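Local coordinates for protein beta subunit of photoactivated adenylyl cyclase (Beggiatoa sp. PS, PDB 5M2A) that senses blue light through a flavin-binding BLUF domain and, when photoactivated, probably makes cyclic AMP from ATP in its adenylyl cyclase domain, at residues Val152-Phe157 with Gly254-Gly259; Gly250-His255 with Asn277-Leu282; Ala305-Ile310 with Tyr327-Ala332. All coordinates share one frame; numbering follows the deposited sequence.

Contact 1: Val152-Phe157 with Gly254-Gly259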
ATOM      1  N   VAL A 152       8.824   0.084  18.472  1.00 23.55           N
ATOM      2  CA  VAL A 152       8.087   1.234  18.970  1.00 22.41           C
ATOM      3  C   VAL A 152       6.897   0.730  19.775  1.00 23.65           C
ATOM      4  O   VAL A 152       6.440  -0.403  19.614  1.00 24.38           O
ATOM      5  CB  VAL A 152       7.630   2.170  17.830  1.00 26.42           C
ATOM      6  CG1 VAL A 152       8.833   2.876  17.207  1.00 31.99           C
ATOM      7  CG2 VAL A 152       6.877   1.393  16.776  1.00 31.21           C
ATOM      8  N   GLU A 153       6.408   1.583  20.671  1.00 19.73           N
ATOM      9  CA  GLU A 153       5.202   1.292  21.442  1.00 24.28           C
ATOM     10  C   GLU A 153       3.997   1.851  20.689  1.00 20.61           C
ATOM     11  O   GLU A 153       3.924   3.059  20.451  1.00 21.37           O
ATOM     12  CB  GLU A 153       5.310   1.908  22.838  1.00 30.95           C
ATOM     13  CG  GLU A 153       6.397   1.283  23.692  1.00 32.33           C
ATOM     14  CD  GLU A 153       6.937   2.218  24.773  1.00 38.79           C
ATOM     15  OE1 GLU A 153       7.020   3.443  24.536  1.00 41.96           O
ATOM     16  OE2 GLU A 153       7.288   1.723  25.865  1.00 41.63           O
ATOM     17  N   LYS A 154       3.059   0.985  20.303  1.00 16.78           N
ATOM     18  CA  LYS A 154       1.923   1.428  19.512  1.00 18.94           C
ATOM     19  C   LYS A 154       0.635   0.810  20.029  1.00 16.43           C
ATOM     20  O   LYS A 154       0.611  -0.333  20.498  1.00 18.27           O
ATOM     21  CB  LYS A 154       2.051   1.038  18.022  1.00 21.81           C
ATOM     22  CG  LYS A 154       3.156   1.734  17.250  1.00 24.66           C
ATOM     23  CD  LYS A 154       2.823   3.191  17.008  1.00 26.36           C
ATOM     24  CE  LYS A 154       3.620   3.766  15.839  1.00 32.16           C
ATOM     25  NZ  LYS A 154       3.451   5.243  15.770  1.00 27.97           N
ATOM     26  N   ILE A 155      -0.440   1.575  19.892  1.00 16.36           N
ATOM     27  CA  ILE A 155      -1.792   1.040  19.978  1.00 15.82           C
ATOM     28  C   ILE A 155      -2.164   0.602  18.577  1.00 16.88           C
ATOM     29  O   ILE A 155      -2.081   1.396  17.633  1.00 19.45           O
ATOM     30  CB  ILE A 155      -2.785   2.084  20.513  1.00 17.49           C
ATOM     31  CG1 ILE A 155      -2.424   2.443  21.958  1.00 22.40           C
ATOM     32  CG2 ILE A 155      -4.235   1.555  20.404  1.00 22.86           C
ATOM     33  CD1 ILE A 155      -3.259   3.580  22.560  1.00 22.90           C
ATOM     34  N   ILE A 156      -2.551  -0.657  18.432  1.00 15.54           N
ATOM     35  CA  ILE A 156      -2.964  -1.191  17.144  1.00 18.62           C
ATOM     36  C   ILE A 156      -4.483  -1.201  17.113  1.00 20.97           C
ATOM     37  O   ILE A 156      -5.129  -1.636  18.070  1.00 15.93           O
ATOM     38  CB  ILE A 156      -2.384  -2.599  16.911  1.00 21.49           C
ATOM     39  CG1 ILE A 156      -0.862  -2.564  17.050  1.00 18.61           C
ATOM     40  CG2 ILE A 156      -2.759  -3.110  15.526  1.00 19.39           C
ATOM     41  CD1 ILE A 156      -0.166  -1.756  15.946  1.00 22.62           C
ATOM     42  N   PHE A 157      -5.041  -0.733  16.002  1.00 19.24           N
ATOM     43  CA  PHE A 157      -6.474  -0.595  15.796  1.00 15.73           C
ATOM     44  C   PHE A 157      -6.879  -1.543  14.671  1.00 14.56           C
ATOM     45  O   PHE A 157      -6.237  -1.567  13.622  1.00 17.20           O
ATOM     46  CB  PHE A 157      -6.770   0.886  15.465  1.00 13.18           C
ATOM     47  CG  PHE A 157      -8.167   1.168  14.942  1.00 18.96           C
ATOM     48  CD1 PHE A 157      -8.546   0.797  13.657  1.00 16.73           C
ATOM     49  CD2 PHE A 157      -9.060   1.911  15.713  1.00 16.91           C
ATOM     50  CE1 PHE A 157      -9.822   1.089  13.168  1.00 22.31           C
ATOM     51  CE2 PHE A 157     -10.347   2.216  15.220  1.00 16.13           C
ATOM     52  CZ  PHE A 157     -10.723   1.805  13.954  1.00 17.94           C
ATOM     53  N   GLY A 254       1.323  -2.528  22.539  1.00 19.94           N
ATOM     54  CA  GLY A 254       2.514  -3.312  22.785  1.00 23.15           C
ATOM     55  C   GLY A 254       3.655  -2.851  21.915  1.00 24.48           C
ATOM     56  O   GLY A 254       3.543  -1.876  21.161  1.00 22.77           O
ATOM     57  N   HIS A 255       4.758  -3.581  22.048  1.00 19.75           N
ATOM     58  CA  HIS A 255       5.957  -3.383  21.245  1.00 21.91           C
ATOM     59  C   HIS A 255       5.728  -3.938  19.853  1.00 27.54           C
ATOM     60  O   HIS A 255       5.346  -5.101  19.695  1.00 25.12           O
ATOM     61  CB  HIS A 255       7.154  -4.092  21.878  1.00 27.39           C
ATOM     62  CG  HIS A 255       7.445  -3.642  23.269  1.00 31.80           C
ATOM     63  ND1 HIS A 255       6.678  -2.700  23.918  1.00 34.91           N
ATOM     64  CD2 HIS A 255       8.410  -4.007  24.140  1.00 33.37           C
ATOM     65  CE1 HIS A 255       7.162  -2.502  25.130  1.00 36.03           C
ATOM     66  NE2 HIS A 255       8.212  -3.283  25.289  1.00 37.62           N
ATOM     67  N   VAL A 256       5.951  -3.114  18.844  1.00 23.89           N
ATOM     68  CA  VAL A 256       5.854  -3.564  17.465  1.00 18.80           C
ATOM     69  C   VAL A 256       7.052  -3.020  16.717  1.00 22.13           C
ATOM     70  O   VAL A 256       7.529  -1.916  17.004  1.00 20.86           O
ATOM     71  CB  VAL A 256       4.540  -3.130  16.781  1.00 27.88           C
ATOM     72  CG1 VAL A 256       3.334  -3.775  17.477  1.00 28.32           C
ATOM     73  CG2 VAL A 256       4.404  -1.624  16.778  1.00 28.44           C
ATOM     74  N   ILE A 257       7.565  -3.820  15.802  1.00 20.26           N
ATOM     75  CA  ILE A 257       8.629  -3.382  14.916  1.00 21.05           C
ATOM     76  C   ILE A 257       7.966  -2.700  13.731  1.00 25.31           C
ATOM     77  O   ILE A 257       7.056  -3.262  13.117  1.00 24.90           O
ATOM     78  CB  ILE A 257       9.494  -4.567  14.470  1.00 22.25           C
ATOM     79  CG1 ILE A 257      10.105  -5.244  15.696  1.00 23.27           C
ATOM     80  CG2 ILE A 257      10.586  -4.103  13.500  1.00 23.33           C
ATOM     81  CD1 ILE A 257      10.870  -6.510  15.361  1.00 39.11           C
ATOM     82  N   GLU A 258       8.401  -1.484  13.421  1.00 22.76           N
ATOM     83  CA  GLU A 258       7.846  -0.717  12.314  1.00 24.17           C
ATOM     84  C   GLU A 258       8.954  -0.431  11.315  1.00 24.04           C
ATOM     85  O   GLU A 258      10.042   0.006  11.701  1.00 27.52           O
ATOM     86  CB  GLU A 258       7.222   0.599  12.798  1.00 30.10           C
ATOM     87  CG  GLU A 258       6.761   1.502  11.655  1.00 42.97           C
ATOM     88  CD  GLU A 258       5.750   2.558  12.085  1.00 56.17           C
ATOM     89  OE1 GLU A 258       4.625   2.570  11.531  1.00 58.58           O
ATOM     90  OE2 GLU A 258       6.075   3.373  12.977  1.00 60.52           O
ATOM     91  N   GLY A 259       8.691  -0.697  10.045  1.00 29.85           N
ATOM     92  CA  GLY A 259       9.687  -0.429   9.030  1.00 30.37           C
ATOM     93  C   GLY A 259       9.445  -1.220   7.758  1.00 22.27           C
ATOM     94  O   GLY A 259       8.406  -1.849   7.570  1.00 25.97           O
TER
HETATM   95  O   HOH W   1       4.680   5.747  13.572  1.00 43.24           O
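With CG anti to its carbonyl carbon (chi1 -67°), K154 packs against V256, K154 CG lying 3.6 Å from V256 CG2 as the two side chains cross at about a right angle; a bend at chi2 (-72°) then directs CD. E258 has CG anti to the backbone N, and its extended chain carries the carboxylate to the lysine's far end. K154 NZ and E258 OE2 remain 4.3 Å apart, too far for a salt bridge, but a water joins them, accepting from K154 NZ at 2.6 Å and donating to E258 OE2 at 2.8 Å. R133 adds a long, weak ion pair to the same oxygen. Lysine suits this place, offering methylenes to V256 and an amino group that reaches E258 through the water, where the opposite charges would probably attract.

Strands 150-161 and 247-258 form an antiparallel ladder in the central sheet of the cyclase catalytic domain. V152-V256 and K154-G254 are hydrogen-bonded pairs, flanking the non-hydrogen-bonded pair E153-H255; V152 N reaches V256 O at 2.8 Å in an almost straight bond. Over these short segments the axes run 109° apart, so the strands both twist and curve.

V152 CG2 meets V256 CG2 at 3.9 Å on the lysine's face. On the reverse face E153 and H255 lie side by side, E153 CG 4.0 Å from H255 ND1, while E153 OE1 makes a salt bridge with K212.

Contact 2: Gly250-His255 with Asn277-Leu282; sequences GLSYGH and NVAARL
S252 meets A279 where strand 247-258 packs against helix 274-285. The serine's CB comes first, 3.7 Å from the backbone N of A279, with two methyls close by, A279 CB at 3.8 Å and V278 CG1 at 4.0 Å. From there chi1 (67°) places OG between the backbone N and the carbonyl carbon, and this tip lies 3.4 Å from A279 CB and 3.7 Å from A279 N. The hydroxyl's polar partner is A275 O, one turn back in the same helix, to which S252 OG is hydrogen-bonded; a small side chain with a polar tip thus both packs against the helix and satisfies itself there.

A279 suits the place because its single methyl lets the backbones come close, the two axes approaching to 6.0 Å. G250 fits for a like reason: the absence of a side chain lets G250 CA come within 3.7 Å of A279 O. L282 covers the G250-L251 end, its CD1 3.8 Å from L251 O, and with V278 it also touches T296 on strand 293-296. L251 itself points to the other side of the sheet, against I219 and S222 of helix 215-235. No hydrogen bond links the two segments, which pack by shape. The helix runs nearly antiparallel to the strand (155°), and this layering of helices on both faces of a central sheet is characteristic of the class III nucleotide cyclase catalytic domain.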
ATOM      1  N   GLY A 250     -11.309  -3.648  17.685  1.00 16.43           N
ATOM      2  CA  GLY A 250     -10.377  -4.122  18.704  1.00 13.76           C
ATOM      3  C   GLY A 250      -9.167  -3.211  18.777  1.00 16.79           C
ATOM      4  O   GLY A 250      -8.700  -2.705  17.754  1.00 17.66           O
ATOM      5  N   LEU A 251      -8.662  -3.008  19.994  1.00 17.22           N
ATOM      6  CA  LEU A 251      -7.448  -2.228  20.196  1.00 16.03           C
ATOM      7  C   LEU A 251      -6.484  -2.998  21.076  1.00 14.18           C
ATOM      8  O   LEU A 251      -6.889  -3.624  22.062  1.00 17.85           O
ATOM      9  CB  LEU A 251      -7.745  -0.889  20.858  1.00 17.80           C
ATOM     10  CG  LEU A 251      -8.850   0.005  20.307  1.00 16.59           C
ATOM     11  CD1 LEU A 251      -9.045   1.169  21.255  1.00 16.78           C
ATOM     12  CD2 LEU A 251      -8.498   0.504  18.918  1.00 17.51           C
ATOM     13  N   SER A 252      -5.196  -2.913  20.753  1.00 16.26           N
ATOM     14  CA  SER A 252      -4.182  -3.534  21.586  1.00 16.13           C
ATOM     15  C   SER A 252      -3.044  -2.541  21.760  1.00 17.38           C
ATOM     16  O   SER A 252      -2.994  -1.506  21.095  1.00 21.34           O
ATOM     17  CB  SER A 252      -3.656  -4.832  20.980  1.00 22.77           C
ATOM     18  OG  SER A 252      -2.943  -4.541  19.793  1.00 27.80           O
ATOM     19  N   TYR A 253      -2.157  -2.847  22.696  1.00 19.97           N
ATOM     20  CA  TYR A 253      -1.005  -1.999  22.965  1.00 19.57           C
ATOM     21  C   TYR A 253       0.214  -2.877  23.174  1.00 23.43           C
ATOM     22  O   TYR A 253       0.152  -3.858  23.922  1.00 23.34           O
ATOM     23  CB  TYR A 253      -1.233  -1.133  24.204  1.00 21.05           C
ATOM     24  CG  TYR A 253      -0.024  -0.311  24.583  1.00 19.88           C
ATOM     25  CD1 TYR A 253       0.436   0.699  23.744  1.00 23.77           C
ATOM     26  CD2 TYR A 253       0.652  -0.537  25.768  1.00 29.39           C
ATOM     27  CE1 TYR A 253       1.535   1.465  24.088  1.00 24.58           C
ATOM     28  CE2 TYR A 253       1.756   0.228  26.120  1.00 29.39           C
ATOM     29  CZ  TYR A 253       2.192   1.220  25.271  1.00 26.83           C
ATOM     30  OH  TYR A 253       3.285   1.987  25.617  1.00 28.36           O
ATOM     31  N   GLY A 254       1.323  -2.528  22.539  1.00 19.94           N
ATOM     32  CA  GLY A 254       2.514  -3.312  22.785  1.00 23.15           C
ATOM     33  C   GLY A 254       3.655  -2.851  21.915  1.00 24.48           C
ATOM     34  O   GLY A 254       3.543  -1.876  21.161  1.00 22.77           O
ATOM     35  N   HIS A 255       4.758  -3.581  22.048  1.00 19.75           N
ATOM     36  CA  HIS A 255       5.957  -3.383  21.245  1.00 21.91           C
ATOM     37  C   HIS A 255       5.728  -3.938  19.853  1.00 27.54           C
ATOM     38  O   HIS A 255       5.346  -5.101  19.695  1.00 25.12           O
ATOM     39  CB  HIS A 255       7.154  -4.092  21.878  1.00 27.39           C
ATOM     40  CG  HIS A 255       7.445  -3.642  23.269  1.00 31.80           C
ATOM     41  ND1 HIS A 255       6.678  -2.700  23.918  1.00 34.91           N
ATOM     42  CD2 HIS A 255       8.410  -4.007  24.140  1.00 33.37           C
ATOM     43  CE1 HIS A 255       7.162  -2.502  25.130  1.00 36.03           C
ATOM     44  NE2 HIS A 255       8.212  -3.283  25.289  1.00 37.62           N
ATOM     45  N   ASN A 277      -1.755  -9.235  16.237  1.00 24.13           N
ATOM     46  CA  ASN A 277      -2.662 -10.374  16.344  0.55 29.53           C
ATOM     47  C   ASN A 277      -3.707 -10.149  17.432  1.00 28.87           C
ATOM     48  O   ASN A 277      -4.877 -10.505  17.260  1.00 30.00           O
ATOM     49  CB  ASN A 277      -1.872 -11.652  16.618  0.55 32.77           C
ATOM     50  CG  ASN A 277      -2.771 -12.855  16.822  0.55 35.71           C
ATOM     51  OD1 ASN A 277      -3.754 -13.033  16.103  0.55 34.25           O
ATOM     52  ND2 ASN A 277      -2.449 -13.678  17.817  0.55 38.54           N
ATOM     53  N   VAL A 278      -3.302  -9.565  18.563  1.00 25.74           N
ATOM     54  CA  VAL A 278      -4.243  -9.382  19.669  1.00 22.49           C
ATOM     55  C   VAL A 278      -5.358  -8.428  19.268  1.00 19.64           C
ATOM     56  O   VAL A 278      -6.535  -8.683  19.548  1.00 23.52           O
ATOM     57  CB  VAL A 278      -3.520  -8.902  20.939  1.00 25.73           C
ATOM     58  CG1 VAL A 278      -4.544  -8.563  22.021  1.00 22.76           C
ATOM     59  CG2 VAL A 278      -2.585  -9.972  21.438  1.00 28.08           C
ATOM     60  N   ALA A 279      -5.018  -7.325  18.590  1.00 17.32           N
ATOM     61  CA  ALA A 279      -6.048  -6.373  18.196  1.00 18.08           C
ATOM     62  C   ALA A 279      -7.044  -7.019  17.242  1.00 17.14           C
ATOM     63  O   ALA A 279      -8.253  -6.803  17.361  1.00 19.40           O
ATOM     64  CB  ALA A 279      -5.408  -5.133  17.569  1.00 20.33           C
ATOM     65  N   ALA A 280      -6.557  -7.847  16.315  1.00 22.01           N
ATOM     66  CA  ALA A 280      -7.465  -8.523  15.387  1.00 21.98           C
ATOM     67  C   ALA A 280      -8.352  -9.527  16.115  1.00 23.42           C
ATOM     68  O   ALA A 280      -9.531  -9.692  15.780  1.00 24.23           O
ATOM     69  CB  ALA A 280      -6.662  -9.218  14.289  1.00 26.76           C
ATOM     70  N   ARG A 281      -7.801 -10.225  17.106  1.00 21.12           N
ATOM     71  CA  ARG A 281      -8.602 -11.199  17.840  1.00 22.61           C
ATOM     72  C   ARG A 281      -9.664 -10.521  18.705  1.00 24.92           C
ATOM     73  O   ARG A 281     -10.767 -11.062  18.883  1.00 25.15           O
ATOM     74  CB  ARG A 281      -7.684 -12.085  18.684  1.00 30.40           C
ATOM     75  CG  ARG A 281      -6.896 -13.081  17.847  1.00 44.29           C
ATOM     76  CD  ARG A 281      -7.772 -14.259  17.463  1.00 60.88           C
ATOM     77  NE  ARG A 281      -7.580 -15.377  18.386  1.00 72.95           N
ATOM     78  CZ  ARG A 281      -8.553 -16.174  18.817  1.00 74.31           C
ATOM     79  NH1 ARG A 281      -8.273 -17.166  19.651  1.00 75.27           N
ATOM     80  NH2 ARG A 281      -9.804 -15.969  18.428  1.00 75.20           N
ATOM     81  N   LEU A 282      -9.342  -9.363  19.282  1.00 20.29           N
ATOM     82  CA  LEU A 282     -10.340  -8.635  20.063  1.00 19.38           C
ATOM     83  C   LEU A 282     -11.403  -8.040  19.159  1.00 20.45           C
ATOM     84  O   LEU A 282     -12.573  -7.947  19.539  1.00 22.53           O
ATOM     85  CB  LEU A 282      -9.680  -7.549  20.905  1.00 22.11           C
ATOM     86  CG  LEU A 282      -8.855  -8.090  22.076  1.00 26.31           C
ATOM     87  CD1 LEU A 282      -8.406  -6.961  22.980  1.00 31.84           C
ATOM     88  CD2 LEU A 282      -9.630  -9.133  22.868  1.00 33.30           C
TER

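Contact 3: Ala305-Ile310 with Tyr327-Ala332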
ATOM      1  N   ALA A 305      -8.422  10.025  30.223  1.00 28.71           N
ATOM      2  CA  ALA A 305      -9.763  10.546  30.425  1.00 31.88           C
ATOM      3  C   ALA A 305     -10.537   9.659  31.396  1.00 34.08           C
ATOM      4  O   ALA A 305     -10.162   8.515  31.671  1.00 31.56           O
ATOM      5  CB  ALA A 305     -10.510  10.654  29.092  1.00 35.36           C
ATOM      6  N   GLN A 306     -11.638  10.205  31.910  1.00 34.39           N
ATOM      7  CA  GLN A 306     -12.451   9.517  32.913  0.60 39.51           C
ATOM      8  C   GLN A 306     -13.450   8.568  32.247  1.00 36.76           C
ATOM      9  O   GLN A 306     -14.666   8.684  32.394  1.00 41.48           O
ATOM     10  CB  GLN A 306     -13.164  10.533  33.802  0.60 43.84           C
ATOM     11  CG  GLN A 306     -12.234  11.436  34.594  0.60 49.39           C
ATOM     12  CD  GLN A 306     -11.487  10.697  35.688  0.60 56.92           C
ATOM     13  OE1 GLN A 306     -12.070   9.908  36.435  0.60 62.72           O
ATOM     14  NE2 GLN A 306     -10.186  10.950  35.789  0.60 58.94           N
ATOM     15  N   TRP A 307     -12.914   7.611  31.498  1.00 26.58           N
ATOM     16  CA  TRP A 307     -13.766   6.571  30.947  1.00 22.72           C
ATOM     17  C   TRP A 307     -14.309   5.696  32.071  1.00 27.12           C
ATOM     18  O   TRP A 307     -13.669   5.518  33.110  1.00 27.79           O
ATOM     19  CB  TRP A 307     -12.995   5.696  29.958  1.00 24.55           C
ATOM     20  CG  TRP A 307     -12.367   6.464  28.845  1.00 26.49           C
ATOM     21  CD1 TRP A 307     -11.047   6.769  28.703  1.00 23.38           C
ATOM     22  CD2 TRP A 307     -13.037   7.027  27.714  1.00 25.52           C
ATOM     23  NE1 TRP A 307     -10.852   7.481  27.546  1.00 26.90           N
ATOM     24  CE2 TRP A 307     -12.058   7.657  26.921  1.00 21.68           C
ATOM     25  CE3 TRP A 307     -14.369   7.053  27.291  1.00 22.62           C
ATOM     26  CZ2 TRP A 307     -12.369   8.318  25.734  1.00 19.62           C
ATOM     27  CZ3 TRP A 307     -14.682   7.707  26.113  1.00 21.32           C
ATOM     28  CH2 TRP A 307     -13.686   8.326  25.342  1.00 20.46           C
ATOM     29  N   THR A 308     -15.501   5.145  31.856  1.00 29.42           N
ATOM     30  CA  THR A 308     -16.025   4.089  32.723  1.00 31.35           C
ATOM     31  C   THR A 308     -15.569   2.762  32.128  1.00 30.82           C
ATOM     32  O   THR A 308     -16.217   2.191  31.250  1.00 25.66           O
ATOM     33  CB  THR A 308     -17.542   4.170  32.831  1.00 36.29           C
ATOM     34  OG1 THR A 308     -17.911   5.431  33.401  1.00 41.43           O
ATOM     35  CG2 THR A 308     -18.072   3.043  33.709  1.00 42.37           C
ATOM     36  N   PHE A 309     -14.429   2.274  32.603  1.00 30.92           N
ATOM     37  CA  PHE A 309     -13.879   1.035  32.080  1.00 30.25           C
ATOM     38  C   PHE A 309     -14.637  -0.150  32.660  1.00 32.75           C
ATOM     39  O   PHE A 309     -15.002  -0.166  33.842  1.00 28.19           O
ATOM     40  CB  PHE A 309     -12.389   0.920  32.402  1.00 23.84           C
ATOM     41  CG  PHE A 309     -11.518   1.887  31.637  1.00 25.28           C
ATOM     42  CD1 PHE A 309     -11.285   1.715  30.288  1.00 24.88           C
ATOM     43  CD2 PHE A 309     -10.902   2.952  32.295  1.00 33.47           C
ATOM     44  CE1 PHE A 309     -10.465   2.607  29.589  1.00 23.00           C
ATOM     45  CE2 PHE A 309     -10.084   3.839  31.609  1.00 24.65           C
ATOM     46  CZ  PHE A 309      -9.868   3.665  30.250  1.00 21.55           C
ATOM     47  N   ILE A 310     -14.881  -1.141  31.814  1.00 25.68           N
ATOM     48  CA  ILE A 310     -15.640  -2.331  32.170  1.00 24.77           C
ATOM     49  C   ILE A 310     -14.767  -3.540  31.878  1.00 24.79           C
ATOM     50  O   ILE A 310     -14.265  -3.692  30.757  1.00 24.40           O
ATOM     51  CB  ILE A 310     -16.968  -2.402  31.394  1.00 29.10           C
ATOM     52  CG1 ILE A 310     -17.905  -1.281  31.857  1.00 40.64           C
ATOM     53  CG2 ILE A 310     -17.613  -3.771  31.579  1.00 29.24           C
ATOM     54  CD1 ILE A 310     -19.203  -1.196  31.091  1.00 42.24           C
ATOM     55  N   TYR A 327     -11.036  -5.395  28.120  1.00 23.46           N
ATOM     56  CA  TYR A 327     -11.766  -4.259  28.648  1.00 22.75           C
ATOM     57  C   TYR A 327     -12.576  -3.602  27.544  1.00 18.35           C
ATOM     58  O   TYR A 327     -12.342  -3.813  26.356  1.00 17.44           O
ATOM     59  CB  TYR A 327     -10.824  -3.212  29.254  1.00 24.47           C
ATOM     60  CG  TYR A 327     -10.144  -3.655  30.514  1.00 26.00           C
ATOM     61  CD1 TYR A 327      -8.930  -4.336  30.473  1.00 31.89           C
ATOM     62  CD2 TYR A 327     -10.717  -3.401  31.749  1.00 30.40           C
ATOM     63  CE1 TYR A 327      -8.308  -4.749  31.642  1.00 35.13           C
ATOM     64  CE2 TYR A 327     -10.105  -3.808  32.913  1.00 34.49           C
ATOM     65  CZ  TYR A 327      -8.904  -4.477  32.854  1.00 41.13           C
ATOM     66  OH  TYR A 327      -8.307  -4.877  34.026  1.00 47.48           O
ATOM     67  N   THR A 328     -13.509  -2.766  27.974  1.00 20.74           N
ATOM     68  CA  THR A 328     -14.250  -1.890  27.092  1.00 21.06           C
ATOM     69  C   THR A 328     -14.587  -0.630  27.875  1.00 20.13           C
ATOM     70  O   THR A 328     -14.145  -0.452  29.016  1.00 21.51           O
ATOM     71  CB  THR A 328     -15.498  -2.594  26.547  1.00 18.61           C
ATOM     72  OG1 THR A 328     -16.115  -1.761  25.559  1.00 22.57           O
ATOM     73  CG2 THR A 328     -16.494  -2.866  27.663  1.00 19.58           C
ATOM     74  N   VAL A 329     -15.345   0.264  27.248  1.00 23.72           N
ATOM     75  CA  VAL A 329     -15.901   1.418  27.940  1.00 24.11           C
ATOM     76  C   VAL A 329     -17.419   1.342  27.866  1.00 23.83           C
ATOM     77  O   VAL A 329     -17.987   0.771  26.930  1.00 22.26           O
ATOM     78  CB  VAL A 329     -15.377   2.762  27.374  1.00 23.08           C
ATOM     79  CG1 VAL A 329     -13.849   2.881  27.599  1.00 20.28           C
ATOM     80  CG2 VAL A 329     -15.705   2.913  25.887  1.00 21.73           C
ATOM     81  N   ASN A 330     -18.075   1.896  28.892  1.00 24.05           N
ATOM     82  CA  ASN A 330     -19.534   1.870  28.945  1.00 23.97           C
ATOM     83  C   ASN A 330     -20.148   2.472  27.683  1.00 22.24           C
ATOM     84  O   ASN A 330     -21.174   1.986  27.185  1.00 27.29           O
ATOM     85  CB  ASN A 330     -20.010   2.619  30.190  1.00 26.71           C
ATOM     86  CG  ASN A 330     -21.515   2.540  30.385  1.00 34.78           C
ATOM     87  OD1 ASN A 330     -22.212   3.555  30.349  1.00 40.87           O
ATOM     88  ND2 ASN A 330     -22.019   1.335  30.596  1.00 33.75           N
ATOM     89  N   GLU A 331     -19.531   3.525  27.147  1.00 24.37           N
ATOM     90  CA  GLU A 331     -20.052   4.184  25.950  1.00 24.99           C
ATOM     91  C   GLU A 331     -20.095   3.263  24.726  1.00 26.65           C
ATOM     92  O   GLU A 331     -20.827   3.558  23.774  1.00 27.44           O
ATOM     93  CB  GLU A 331     -19.209   5.426  25.623  1.00 29.99           C
ATOM     94  CG  GLU A 331     -19.284   6.552  26.654  1.00 42.22           C
ATOM     95  CD  GLU A 331     -20.658   7.203  26.728  1.00 47.87           C
ATOM     96  OE1 GLU A 331     -21.309   7.361  25.676  1.00 50.28           O
ATOM     97  OE2 GLU A 331     -21.092   7.558  27.845  1.00 56.35           O
ATOM     98  N   ALA A 332     -19.341   2.164  24.722  1.00 20.89           N
ATOM     99  CA  ALA A 332     -19.319   1.257  23.578  1.00 19.94           C
ATOM    100  C   ALA A 332     -20.429   0.210  23.629  1.00 23.47           C
ATOM    101  O   ALA A 332     -20.486  -0.662  22.755  1.00 20.81           O
ATOM    102  CB  ALA A 332     -17.963   0.556  23.470  1.00 20.54           C
TER
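F309 and V329 form an antiparallel non-hydrogen-bonded pair, their CA atoms 4.6 Å apart, and I310 and T328 follow as a hydrogen-bonded pair. I310 N donates to T328 O at 3.0 Å from above the carbonyl plane, 42° out of it, whereas the return bond from T328 N lies in the plane of the I310 carbonyl. A third bond, N330 N to T308 O, extends the pairing into the 3-10 segment 330-332. The pairing sits at the open end of the cyclase domain's beta hairpin of strands 309-315 and 324-329.

V329, branched and apolar, fills the angle between two aromatic residues: its CG1 lies 3.8 Å from W307 CB and 3.9 Å from F309 CD1. W307 CB also rests over one face of the F309 ring, toward the rim, and W307 NE1 is hydrogen-bonded to D216 OD1 on helix 215-235. On the reverse face beta-branched I310 and T328 suit a paired strand: I310 CB meets T328 CG2 at 3.8 Å, while T328 OG1, anti to the backbone N (chi1 -173°), is hydrogen-bonded to L293 O. I310 CD1 reaches on to N330, 3.8 Å from both its CA and its ND2.

All three contacts belong to the adenylyl cyclase domain and to one mixed sheet. Contacts 1 and 2 are neighbours, with centres about 10 Å apart: both use strand 247-258 and share G254 and H255, and I156 N of contact 1 is probably hydrogen-bonded to S252 O of contact 2. Contact 1 pairs that strand with strand 150-161, and contact 2 lays helix 274-285 on it. Contact 3 comes later in the chain, its centre about 17 Å from that of contact 2 and about 23 Å from that of contact 1. Strand 293-296 bridges the gap, pairing with strands 247-258 and 324-329. Together they tie strands and helix into one catalytic-domain sheet, separate from the flavin-binding BLUF domain.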